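PDB 2Q0X: paraflagellar rod component from Trypanosoma brucei, which is of unknown function but has an alpha/beta hydrolase fold, the scaffold of many esterases and other hydrolases. Local coordinates for residues 75-80 with 189-194; 199-204 with 271-276; 226-231 with 288-293; 266-269 with 275-278. All coordinates share one frame; numbering follows the deposited sequence.

Contact 1: residues 75-80 with 189-194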
loop_
_atom_site.group_PDB
_atom_site.type_symbol
_atom_site.label_atom_id
_atom_site.label_comp_id
_atom_site.label_asym_id
_atom_site.label_seq_id
_atom_site.Cartn_x
_atom_site.Cartn_y
_atom_site.Cartn_z
ATOM N N VAL A 75 -0.364 1.497 7.006
ATOM C CA VAL A 75 -0.345 0.305 7.872
ATOM C C VAL A 75 0.217 -0.891 7.104
ATOM O O VAL A 75 -0.322 -1.243 6.071
ATOM C CB VAL A 75 -1.780 -0.081 8.349
ATOM C CG1 VAL A 75 -1.720 -1.217 9.348
ATOM C CG2 VAL A 75 -2.439 1.049 8.989
ATOM N N PRO A 76 1.299 -1.521 7.618
ATOM C CA PRO A 76 1.942 -2.658 6.935
ATOM C C PRO A 76 1.007 -3.840 6.630
ATOM O O PRO A 76 1.160 -4.501 5.605
ATOM C CB PRO A 76 3.017 -3.101 7.929
ATOM C CG PRO A 76 3.269 -1.911 8.781
ATOM C CD PRO A 76 1.995 -1.158 8.863
ATOM N N SER A 77 0.076 -4.103 7.546
ATOM C CA SER A 77 -0.910 -5.159 7.399
ATOM C C SER A 77 -1.950 -4.846 6.325
ATOM O O SER A 77 -2.760 -5.700 6.002
ATOM C CB SER A 77 -1.619 -5.414 8.735
ATOM O OG SER A 77 -2.349 -4.268 9.122
ATOM N N GLY A 78 -1.934 -3.628 5.793
ATOM C CA GLY A 78 -2.737 -3.280 4.634
ATOM C C GLY A 78 -2.196 -3.905 3.353
ATOM O O GLY A 78 -2.892 -3.944 2.356
ATOM N N LYS A 79 -0.961 -4.401 3.385
ATOM C CA LYS A 79 -0.329 -4.979 2.213
ATOM C C LYS A 79 -0.341 -6.504 2.230
ATOM O O LYS A 79 -0.267 -7.140 3.296
ATOM C CB LYS A 79 1.108 -4.458 2.084
ATOM C CG LYS A 79 1.177 -2.958 1.787
ATOM C CD LYS A 79 2.264 -2.594 0.763
ATOM C CE LYS A 79 1.932 -3.080 -0.640
ATOM N NZ LYS A 79 2.956 -2.665 -1.640
ATOM N N ILE A 80 -0.453 -7.080 1.037
ATOM C CA ILE A 80 -0.173 -8.499 0.831
ATOM C C ILE A 80 1.260 -8.779 1.317
ATOM O O ILE A 80 2.132 -7.902 1.245
ATOM C CB ILE A 80 -0.389 -8.915 -0.673
ATOM C CG1 ILE A 80 -1.854 -9.305 -0.922
ATOM C CG2 ILE A 80 0.512 -10.107 -1.084
ATOM C CD1 ILE A 80 -2.770 -8.182 -1.149
ATOM N N PRO A 189 -8.532 -11.576 9.093
ATOM C CA PRO A 189 -8.671 -12.355 10.331
ATOM C C PRO A 189 -7.514 -12.130 11.319
ATOM O O PRO A 189 -7.753 -12.026 12.522
ATOM C CB PRO A 189 -8.723 -13.806 9.843
ATOM C CG PRO A 189 -9.246 -13.718 8.432
ATOM C CD PRO A 189 -8.721 -12.402 7.888
ATOM N N ALA A 190 -6.291 -12.027 10.804
ATOM C CA ALA A 190 -5.117 -11.814 11.641
ATOM C C ALA A 190 -5.209 -10.526 12.443
ATOM O O ALA A 190 -4.717 -10.466 13.552
ATOM C CB ALA A 190 -3.849 -11.824 10.810
ATOM N N ARG A 191 -5.823 -9.487 11.888
ATOM C CA ARG A 191 -6.015 -8.245 12.640
ATOM C C ARG A 191 -7.070 -8.397 13.751
ATOM O O ARG A 191 -6.924 -7.833 14.824
ATOM C CB ARG A 191 -6.331 -7.069 11.701
ATOM C CG ARG A 191 -5.083 -6.478 11.045
ATOM C CD ARG A 191 -4.235 -5.661 12.041
ATOM N NE ARG A 191 -4.975 -4.532 12.625
ATOM C CZ ARG A 191 -5.130 -3.337 12.055
ATOM N NH1 ARG A 191 -4.595 -3.059 10.868
ATOM N NH2 ARG A 191 -5.839 -2.399 12.669
ATOM N N LEU A 192 -8.096 -9.201 13.509
ATOM C CA LEU A 192 -9.118 -9.450 14.520
ATOM C C LEU A 192 -8.613 -10.396 15.625
ATOM O O LEU A 192 -8.999 -10.248 16.804
ATOM C CB LEU A 192 -10.395 -10.002 13.871
ATOM C CG LEU A 192 -11.345 -9.018 13.161
ATOM C CD1 LEU A 192 -12.327 -9.763 12.269
ATOM C CD2 LEU A 192 -12.103 -8.139 14.197
ATOM N N ALA A 193 -7.724 -11.327 15.261
ATOM C CA ALA A 193 -7.307 -12.421 16.161
ATOM C C ALA A 193 -6.457 -11.998 17.367
ATOM O O ALA A 193 -6.504 -12.633 18.418
ATOM C CB ALA A 193 -6.584 -13.524 15.366
ATOM N N GLY A 194 -5.688 -10.925 17.229
ATOM C CA GLY A 194 -4.850 -10.450 18.332
ATOM C C GLY A 194 -5.601 -9.701 19.408
ATOM O O GLY A 194 -5.009 -9.324 20.420
#

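Contact 2: residues 199-204 with 271-276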
loop_
_atom_site.group_PDB
_atom_site.type_symbol
_atom_site.label_atom_id
_atom_site.label_comp_id
_atom_site.label_asym_id
_atom_site.label_seq_id
_atom_site.Cartn_x
_atom_site.Cartn_y
_atom_site.Cartn_z
ATOM N N THR A 199 -12.284 -0.957 16.034
ATOM C CA THR A 199 -12.810 0.376 15.721
ATOM C C THR A 199 -13.430 0.992 16.965
ATOM O O THR A 199 -13.479 0.373 18.017
ATOM C CB THR A 199 -13.896 0.293 14.624
ATOM O OG1 THR A 199 -15.001 -0.499 15.106
ATOM C CG2 THR A 199 -13.311 -0.333 13.324
ATOM N N LEU A 200 -13.892 2.226 16.830
ATOM C CA LEU A 200 -14.625 2.907 17.882
ATOM C C LEU A 200 -15.950 2.243 18.255
ATOM O O LEU A 200 -16.473 2.497 19.342
ATOM C CB LEU A 200 -14.861 4.350 17.490
ATOM C CG LEU A 200 -13.602 5.215 17.471
ATOM C CD1 LEU A 200 -13.990 6.655 17.330
ATOM C CD2 LEU A 200 -12.768 5.018 18.710
ATOM N N GLN A 201 -16.518 1.415 17.369
ATOM C CA GLN A 201 -17.671 0.597 17.764
ATOM C C GLN A 201 -17.345 -0.235 19.009
ATOM O O GLN A 201 -18.066 -0.197 20.007
ATOM C CB GLN A 201 -18.119 -0.314 16.627
ATOM C CG GLN A 201 -19.482 -0.983 16.833
ATOM C CD GLN A 201 -20.639 -0.033 16.641
ATOM O OE1 GLN A 201 -20.514 0.970 15.933
ATOM N NE2 GLN A 201 -21.790 -0.344 17.268
ATOM N N GLU A 202 -16.249 -0.984 18.959
ATOM C CA GLU A 202 -15.869 -1.851 20.085
ATOM C C GLU A 202 -15.238 -1.060 21.242
ATOM O O GLU A 202 -15.497 -1.347 22.411
ATOM C CB GLU A 202 -14.897 -2.936 19.611
ATOM C CG GLU A 202 -15.503 -3.901 18.571
ATOM C CD GLU A 202 -15.119 -3.595 17.138
ATOM O OE1 GLU A 202 -14.846 -2.414 16.799
ATOM O OE2 GLU A 202 -15.116 -4.552 16.332
ATOM N N ALA A 203 -14.430 -0.056 20.902
ATOM C CA ALA A 203 -13.691 0.725 21.901
ATOM C C ALA A 203 -14.582 1.680 22.713
ATOM O O ALA A 203 -14.329 1.893 23.888
ATOM C CB ALA A 203 -12.573 1.488 21.241
ATOM N N VAL A 204 -15.616 2.251 22.081
ATOM C CA VAL A 204 -16.402 3.308 22.721
ATOM C C VAL A 204 -17.923 3.079 22.665
ATOM O O VAL A 204 -18.587 3.087 23.693
ATOM C CB VAL A 204 -16.049 4.689 22.102
ATOM C CG1 VAL A 204 -17.011 5.775 22.560
ATOM C CG2 VAL A 204 -14.616 5.082 22.440
ATOM N N GLU A 271 -23.850 1.439 4.652
ATOM C CA GLU A 271 -24.359 0.609 5.731
ATOM C C GLU A 271 -23.323 -0.424 6.171
ATOM O O GLU A 271 -23.649 -1.359 6.893
ATOM C CB GLU A 271 -25.656 -0.088 5.299
ATOM N N LEU A 272 -22.070 -0.251 5.754
ATOM C CA LEU A 272 -20.969 -1.125 6.199
ATOM C C LEU A 272 -19.912 -0.321 6.960
ATOM O O LEU A 272 -18.749 -0.722 7.057
ATOM C CB LEU A 272 -20.374 -1.870 5.001
ATOM C CG LEU A 272 -21.343 -2.855 4.327
ATOM C CD1 LEU A 272 -20.803 -3.269 2.969
ATOM C CD2 LEU A 272 -21.619 -4.087 5.185
ATOM N N ARG A 273 -20.351 0.815 7.500
ATOM C CA ARG A 273 -19.544 1.694 8.371
ATOM C C ARG A 273 -18.328 2.280 7.655
ATOM O O ARG A 273 -17.289 2.503 8.272
ATOM C CB ARG A 273 -19.140 0.982 9.663
ATOM C CG ARG A 273 -20.317 0.721 10.583
ATOM C CD ARG A 273 -19.889 0.422 11.986
ATOM N NE ARG A 273 -19.000 -0.734 12.059
ATOM C CZ ARG A 273 -17.821 -0.746 12.673
ATOM N NH1 ARG A 273 -17.376 0.321 13.305
ATOM N NH2 ARG A 273 -17.086 -1.844 12.667
ATOM N N ARG A 274 -18.491 2.547 6.358
ATOM C CA ARG A 274 -17.468 3.166 5.552
ATOM C C ARG A 274 -17.865 4.602 5.206
ATOM O O ARG A 274 -19.003 4.873 4.883
ATOM C CB ARG A 274 -17.266 2.339 4.284
ATOM C CG ARG A 274 -16.932 0.865 4.588
ATOM C CD ARG A 274 -15.669 0.413 3.884
ATOM N NE ARG A 274 -15.961 -0.404 2.708
ATOM C CZ ARG A 274 -15.080 -0.713 1.758
ATOM N NH1 ARG A 274 -13.831 -0.251 1.794
ATOM N NH2 ARG A 274 -15.463 -1.481 0.752
ATOM N N VAL A 275 -16.920 5.524 5.300
ATOM C CA VAL A 275 -17.180 6.902 4.926
ATOM C C VAL A 275 -17.106 7.003 3.398
ATOM O O VAL A 275 -16.090 6.655 2.781
ATOM C CB VAL A 275 -16.207 7.884 5.637
ATOM C CG1 VAL A 275 -16.372 9.301 5.118
ATOM C CG2 VAL A 275 -16.439 7.845 7.127
ATOM N N LEU A 276 -18.214 7.422 2.795
ATOM C CA LEU A 276 -18.278 7.676 1.367
ATOM C C LEU A 276 -17.864 9.115 1.079
ATOM O O LEU A 276 -17.243 9.400 0.061
ATOM C CB LEU A 276 -19.705 7.440 0.845
ATOM C CG LEU A 276 -20.288 6.037 1.052
ATOM C CD1 LEU A 276 -21.757 5.988 0.584
ATOM C CD2 LEU A 276 -19.447 4.981 0.327
#

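Contact 3: residues 226-231 with 288-293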
loop_
_atom_site.group_PDB
_atom_site.type_symbol
_atom_site.label_atom_id
_atom_site.label_comp_id
_atom_site.label_asym_id
_atom_site.label_seq_id
_atom_site.Cartn_x
_atom_site.Cartn_y
_atom_site.Cartn_z
ATOM N N PRO A 226 -5.217 14.710 26.008
ATOM C CA PRO A 226 -6.472 15.126 25.415
ATOM C C PRO A 226 -6.891 14.327 24.159
ATOM O O PRO A 226 -6.062 13.959 23.313
ATOM C CB PRO A 226 -6.236 16.608 25.113
ATOM C CG PRO A 226 -5.175 17.035 26.084
ATOM C CD PRO A 226 -4.276 15.841 26.140
ATOM N N LEU A 227 -8.190 14.059 24.086
ATOM C CA LEU A 227 -8.760 13.158 23.120
ATOM C C LEU A 227 -9.900 13.870 22.379
ATOM O O LEU A 227 -10.741 14.511 23.005
ATOM C CB LEU A 227 -9.279 11.925 23.851
ATOM C CG LEU A 227 -10.095 10.927 23.036
ATOM C CD1 LEU A 227 -9.231 10.363 21.966
ATOM C CD2 LEU A 227 -10.629 9.838 23.996
ATOM N N LEU A 228 -9.862 13.820 21.041
ATOM C CA LEU A 228 -11.007 14.183 20.211
ATOM C C LEU A 228 -11.528 12.895 19.610
ATOM O O LEU A 228 -10.811 12.195 18.924
ATOM C CB LEU A 228 -10.605 15.178 19.113
ATOM C CG LEU A 228 -11.647 15.575 18.038
ATOM C CD1 LEU A 228 -12.860 16.285 18.662
ATOM C CD2 LEU A 228 -11.010 16.457 16.911
ATOM N N LEU A 229 -12.773 12.573 19.927
ATOM C CA LEU A 229 -13.518 11.509 19.262
ATOM C C LEU A 229 -14.411 12.118 18.187
ATOM O O LEU A 229 -15.222 13.011 18.464
ATOM C CB LEU A 229 -14.387 10.741 20.278
ATOM C CG LEU A 229 -13.637 9.843 21.267
ATOM C CD1 LEU A 229 -14.655 9.070 22.060
ATOM C CD2 LEU A 229 -12.670 8.888 20.542
ATOM N N MET A 230 -14.242 11.630 16.960
ATOM C CA MET A 230 -15.008 12.091 15.815
ATOM C C MET A 230 -15.912 10.965 15.377
ATOM O O MET A 230 -15.458 9.971 14.853
ATOM C CB MET A 230 -14.081 12.506 14.680
ATOM C CG MET A 230 -13.067 13.569 15.076
ATOM S SD MET A 230 -11.892 13.882 13.752
ATOM C CE MET A 230 -12.924 14.825 12.621
ATOM N N LEU A 231 -17.205 11.141 15.616
ATOM C CA LEU A 231 -18.196 10.110 15.369
ATOM C C LEU A 231 -19.096 10.472 14.172
ATOM O O LEU A 231 -19.525 11.618 14.029
ATOM C CB LEU A 231 -19.031 9.890 16.631
ATOM C CG LEU A 231 -18.219 9.488 17.860
ATOM C CD1 LEU A 231 -19.052 9.457 19.113
ATOM C CD2 LEU A 231 -17.542 8.124 17.595
ATOM N N LEU A 288 -8.605 21.414 13.836
ATOM C CA LEU A 288 -7.870 22.659 14.088
ATOM C C LEU A 288 -8.238 23.293 15.435
ATOM O O LEU A 288 -7.357 23.739 16.160
ATOM C CB LEU A 288 -8.133 23.675 12.974
ATOM C CG LEU A 288 -7.314 23.546 11.682
ATOM C CD1 LEU A 288 -7.824 24.560 10.668
ATOM C CD2 LEU A 288 -5.835 23.764 11.960
ATOM N N GLN A 289 -9.537 23.351 15.726
ATOM C CA GLN A 289 -10.060 23.953 16.959
ATOM C C GLN A 289 -9.649 23.129 18.181
ATOM O O GLN A 289 -9.297 23.671 19.208
ATOM C CB GLN A 289 -11.589 24.073 16.881
ATOM C CG GLN A 289 -12.260 24.762 18.095
ATOM C CD GLN A 289 -12.195 26.291 18.042
ATOM O OE1 GLN A 289 -11.405 26.881 17.292
ATOM N NE2 GLN A 289 -13.041 26.942 18.848
ATOM N N PHE A 290 -9.684 21.813 18.054
ATOM C CA PHE A 290 -9.196 20.920 19.098
ATOM C C PHE A 290 -7.710 21.160 19.397
ATOM O O PHE A 290 -7.315 21.332 20.533
ATOM C CB PHE A 290 -9.412 19.462 18.669
ATOM C CG PHE A 290 -8.710 18.464 19.541
ATOM C CD1 PHE A 290 -7.636 17.741 19.063
ATOM C CD2 PHE A 290 -9.122 18.256 20.842
ATOM C CE1 PHE A 290 -6.978 16.809 19.883
ATOM C CE2 PHE A 290 -8.457 17.337 21.653
ATOM C CZ PHE A 290 -7.392 16.616 21.152
ATOM N N LEU A 291 -6.890 21.161 18.365
ATOM C CA LEU A 291 -5.462 21.379 18.549
ATOM C C LEU A 291 -5.194 22.766 19.137
ATOM O O LEU A 291 -4.380 22.901 20.049
ATOM C CB LEU A 291 -4.689 21.155 17.238
ATOM C CG LEU A 291 -4.657 19.692 16.739
ATOM C CD1 LEU A 291 -4.004 19.615 15.355
ATOM C CD2 LEU A 291 -3.946 18.738 17.721
ATOM N N ALA A 292 -5.909 23.777 18.638
ATOM C CA ALA A 292 -5.777 25.147 19.121
ATOM C C ALA A 292 -6.229 25.282 20.582
ATOM O O ALA A 292 -5.508 25.844 21.411
ATOM C CB ALA A 292 -6.571 26.110 18.219
ATOM N N ASP A 293 -7.417 24.772 20.896
ATOM C CA ASP A 293 -7.953 24.880 22.257
ATOM C C ASP A 293 -7.061 24.191 23.295
ATOM O O ASP A 293 -6.892 24.700 24.405
ATOM C CB ASP A 293 -9.379 24.322 22.349
ATOM C CG ASP A 293 -10.429 25.231 21.706
ATOM O OD1 ASP A 293 -10.187 26.437 21.465
ATOM O OD2 ASP A 293 -11.534 24.718 21.454
#

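Contact 4: residues 266-269 with 275-278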
loop_
_atom_site.group_PDB
_atom_site.type_symbol
_atom_site.label_atom_id
_atom_site.label_comp_id
_atom_site.label_asym_id
_atom_site.label_seq_id
_atom_site.Cartn_x
_atom_site.Cartn_y
_atom_site.Cartn_z
ATOM N N ASN A 266 -21.376 15.058 9.927
ATOM C CA ASN A 266 -22.375 14.727 8.917
ATOM C C ASN A 266 -21.734 14.033 7.708
ATOM O O ASN A 266 -22.065 14.327 6.571
ATOM C CB ASN A 266 -23.144 15.997 8.492
ATOM C CG ASN A 266 -23.830 16.682 9.667
ATOM O OD1 ASN A 266 -24.690 16.099 10.323
ATOM N ND2 ASN A 266 -23.430 17.915 9.955
ATOM N N ASP A 267 -20.822 13.101 7.975
ATOM C CA ASP A 267 -20.216 12.262 6.949
ATOM C C ASP A 267 -21.291 11.450 6.255
ATOM O O ASP A 267 -22.212 10.981 6.895
ATOM C CB ASP A 267 -19.218 11.284 7.590
ATOM C CG ASP A 267 -18.018 11.980 8.211
ATOM O OD1 ASP A 267 -17.825 13.187 7.987
ATOM O OD2 ASP A 267 -17.266 11.314 8.929
ATOM N N THR A 268 -21.174 11.277 4.948
ATOM C CA THR A 268 -22.016 10.310 4.252
ATOM C C THR A 268 -21.346 8.936 4.385
ATOM O O THR A 268 -20.180 8.762 4.021
ATOM C CB THR A 268 -22.213 10.699 2.793
ATOM O OG1 THR A 268 -22.643 12.064 2.745
ATOM C CG2 THR A 268 -23.241 9.786 2.120
ATOM N N CYS A 269 -22.084 7.985 4.952
ATOM C CA CYS A 269 -21.580 6.645 5.211
ATOM C C CYS A 269 -22.495 5.614 4.581
ATOM O O CYS A 269 -23.702 5.823 4.513
ATOM C CB CYS A 269 -21.498 6.403 6.719
ATOM S SG CYS A 269 -20.617 7.705 7.634
ATOM N N VAL A 275 -16.920 5.524 5.300
ATOM C CA VAL A 275 -17.180 6.902 4.926
ATOM C C VAL A 275 -17.106 7.003 3.398
ATOM O O VAL A 275 -16.090 6.655 2.781
ATOM C CB VAL A 275 -16.207 7.884 5.637
ATOM C CG1 VAL A 275 -16.372 9.301 5.118
ATOM C CG2 VAL A 275 -16.439 7.845 7.127
ATOM N N LEU A 276 -18.214 7.422 2.795
ATOM C CA LEU A 276 -18.278 7.676 1.367
ATOM C C LEU A 276 -17.864 9.115 1.079
ATOM O O LEU A 276 -17.243 9.400 0.061
ATOM C CB LEU A 276 -19.705 7.440 0.845
ATOM C CG LEU A 276 -20.288 6.037 1.052
ATOM C CD1 LEU A 276 -21.757 5.988 0.584
ATOM C CD2 LEU A 276 -19.447 4.981 0.327
ATOM N N LYS A 277 -18.245 10.029 1.960
ATOM C CA LYS A 277 -17.873 11.428 1.812
ATOM C C LYS A 277 -17.808 12.042 3.203
ATOM O O LYS A 277 -18.785 12.017 3.942
ATOM C CB LYS A 277 -18.891 12.164 0.938
ATOM C CG LYS A 277 -18.483 13.595 0.524
ATOM C CD LYS A 277 -19.581 14.242 -0.337
ATOM C CE LYS A 277 -19.440 15.772 -0.441
ATOM N NZ LYS A 277 -20.399 16.373 -1.418
ATOM N N ALA A 278 -16.641 12.560 3.562
ATOM C CA ALA A 278 -16.443 13.199 4.846
ATOM C C ALA A 278 -17.102 14.572 4.758
ATOM O O ALA A 278 -17.170 15.179 3.669
ATOM C CB ALA A 278 -14.970 13.337 5.153
#

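Contact 1: residues 75-80 with 189-194
Ser77 OG and Arg191 NH1 lie 3.1 Å apart, and both converge on the same acceptor, OD2 of Asp90, to which the serine is hydrogen-bonded and the arginine salt-bridged. The site illustrates how an alpha/beta hydrolase fold ties a loop of its sheet to a more distant helix: residues 75-80 follow strand 69-73, while helix 189-193 lies in the long connection between strands 135-143 and 227-232, the place where this fold commonly inserts a cap. Arg191 reaches over with its CG set anti to its own carbonyl carbon (chi1 -81°) and a bend at chi2, which bring Arg191 CD to 3.7 Å from Ser77 OG; the bend at chi3 then turns the guanidinium toward the loop. The guanidinium receives the serine oxygen at its edge, close to its plane. At NH2 it is hydrogen-bonded to Gln120 OE1, so partners on two terminal nitrogens restrict rotation of the buried group, and the carboxylate of Asp90 would offset its charge. On the loop side, a 3-10 turn closed by Gly78 N to Val75 O (2.9 Å) presents Ser77 and Val75 together. The valine adds an apolar flank, its methyl CG1 approaching Arg191 NH1 obliquely at 3.7 Å.

Contact 2: residues 199-204 with 271-276
Arg273 contributes most of the buried surface here, its guanidinium meeting Thr199 at the edge and Gln201 over one face. Arg273 NH1 donates to Thr199 OG1 at 3.1 Å with an N-H...O angle of 155°, the oxygen lying near the guanidinium plane, whereas Arg273 NH2 makes a weak bond to Thr199 OG1 at 3.5 Å. The hydroxyl is used in both senses, because Thr199 OG1 donates a hydrogen bond to Glu202 OE1 at 2.6 Å. Glu202 OE1 also accepts from Thr199 N, so the two residues form a capping box at the start of helix 200-209, with a further weak capping bond from Gln201 N to Thr199 OG1. Gln201 lays CB over one face of the Arg273 guanidinium, 3.5 Å from Arg273 NH1. Its amide is turned 68° from the guanidinium plane and is bound elsewhere, to Cys145 N and Asn206. The arginine, from a loop leading into strand 275-277, has a salt bridge from NE to Asp184 and a bond from NH1 to Val143 O. Such chemistry implies a buried charge dispersed over several acceptors: Asp184 would balance it most directly, while Glu202 OE1, 4.7 Å from Arg273 NH2 without touching it, may add a weaker, longer-range attraction.

Contact 3: residues 226-231 with 288-293
Leu228 and Phe290 meet through a CH-pi contact, with Leu228 CB 3.7 Å from the centroid of the Phe290 ring and only 6° off its normal. The methylene therefore sits almost exactly over the middle of one face. Both side chains leave their backbones with CG anti to N (chi1 174° for the leucine, 169° for the phenylalanine); the two pass antiparallel to one another, and Leu228 CD2 lies beside Phe290 CB at 3.8 Å. This is a worked example of how an alpha/beta hydrolase fold covers its central, largely parallel sheet: the long helix 280-299, the last one modelled, lies against one side of strand 227-232, while helix 200-209 meets Leu229 and Leu231, the alternate residues of the same strand. Apolar packing of a looser kind occurs at the far end of the ring, where Pro226 CB comes within 4.1 Å of Phe290 CZ. Contacts with the main chain form a third group. The carbonyl oxygen of Pro226 lies at the ring edge, near its plane, 3.7 Å from Phe290 CZ, and the amide nitrogen of Leu228 stands at the same distance from that carbon. Between them, the carbonyl carbon of Leu227 approaches Phe290 CE2 obliquely at 3.8 Å, although the leucine side chain itself starts away from the helix. Phe290 also touches Ile139 on the adjoining strand 135-143.

Contact 4: residues 266-269 with 275-278
Two successive amides of one strand, Leu276 N and Lys277 N, donate to a single carbonyl oxygen, Thr268 O, at 2.7 Å and 3.1 Å respectively. The extra residue is Leu276, whose backbone is turned to a helix-like conformation (phi -88°, psi -37°), so that Leu276 and Lys277 together face Thr268. Both donors stand somewhat tilted from the carbonyl plane. The return bond, Thr268 N to Lys277 O at 2.7 Å, lies in the plane of its acceptor and completes an antiparallel hydrogen-bonded pair. Past the bulge, Cys269 and Val275 form a non-hydrogen-bonded pair, and Cys269 SG packs on Val275 CG2 at 4.2 Å, on the face turned to strand 135-143. Thr268 and Lys277 project from the other face, touching through their CB atoms while the extended lysine chain leads off. Asp267, just before the strand, has CG anti to its carbonyl carbon (chi1 -66°); this turns the carboxylate toward residue 278, and Asp267 OD1 lies 3.4 Å from Ala278 CA. OD1 is hydrogen-bonded to Ala279 N and His283 NE2, and OD2 to His141 NE2, so both carboxylate oxygens are engaged and join the hairpin to helix 280-299 and the central sheet. Double donation to one carbonyl is the signature of a classic beta bulge, here within the short two-stranded hairpin that follows the last strand of the main sheet.

How the contacts relate
Contacts 2 and 4 share Val275 and Leu276, with centres about 11 Å apart: the loop that sends Arg273 to the start of helix 200-209 returns as a strand of the bulged hairpin. Contact 2 also touches contact 3, Leu200 CD1 packing on Leu231 CD2 at 3.9 Å, so strand 227-232 carries helices 200-209 and 280-299. The hairpin leads directly into the latter helix, and contacts 3 and 4 come within about 6 Å at their nearest atoms. Contact 1, centred about 28 Å from contact 3, approaches contact 2 to about 5 Å between nearest atoms, helix 189-193 directly preceding helix 200-209; both touch the second subunit. A glycerol, probably from crystallisation, lies about 4 Å from the side chain of Ala278.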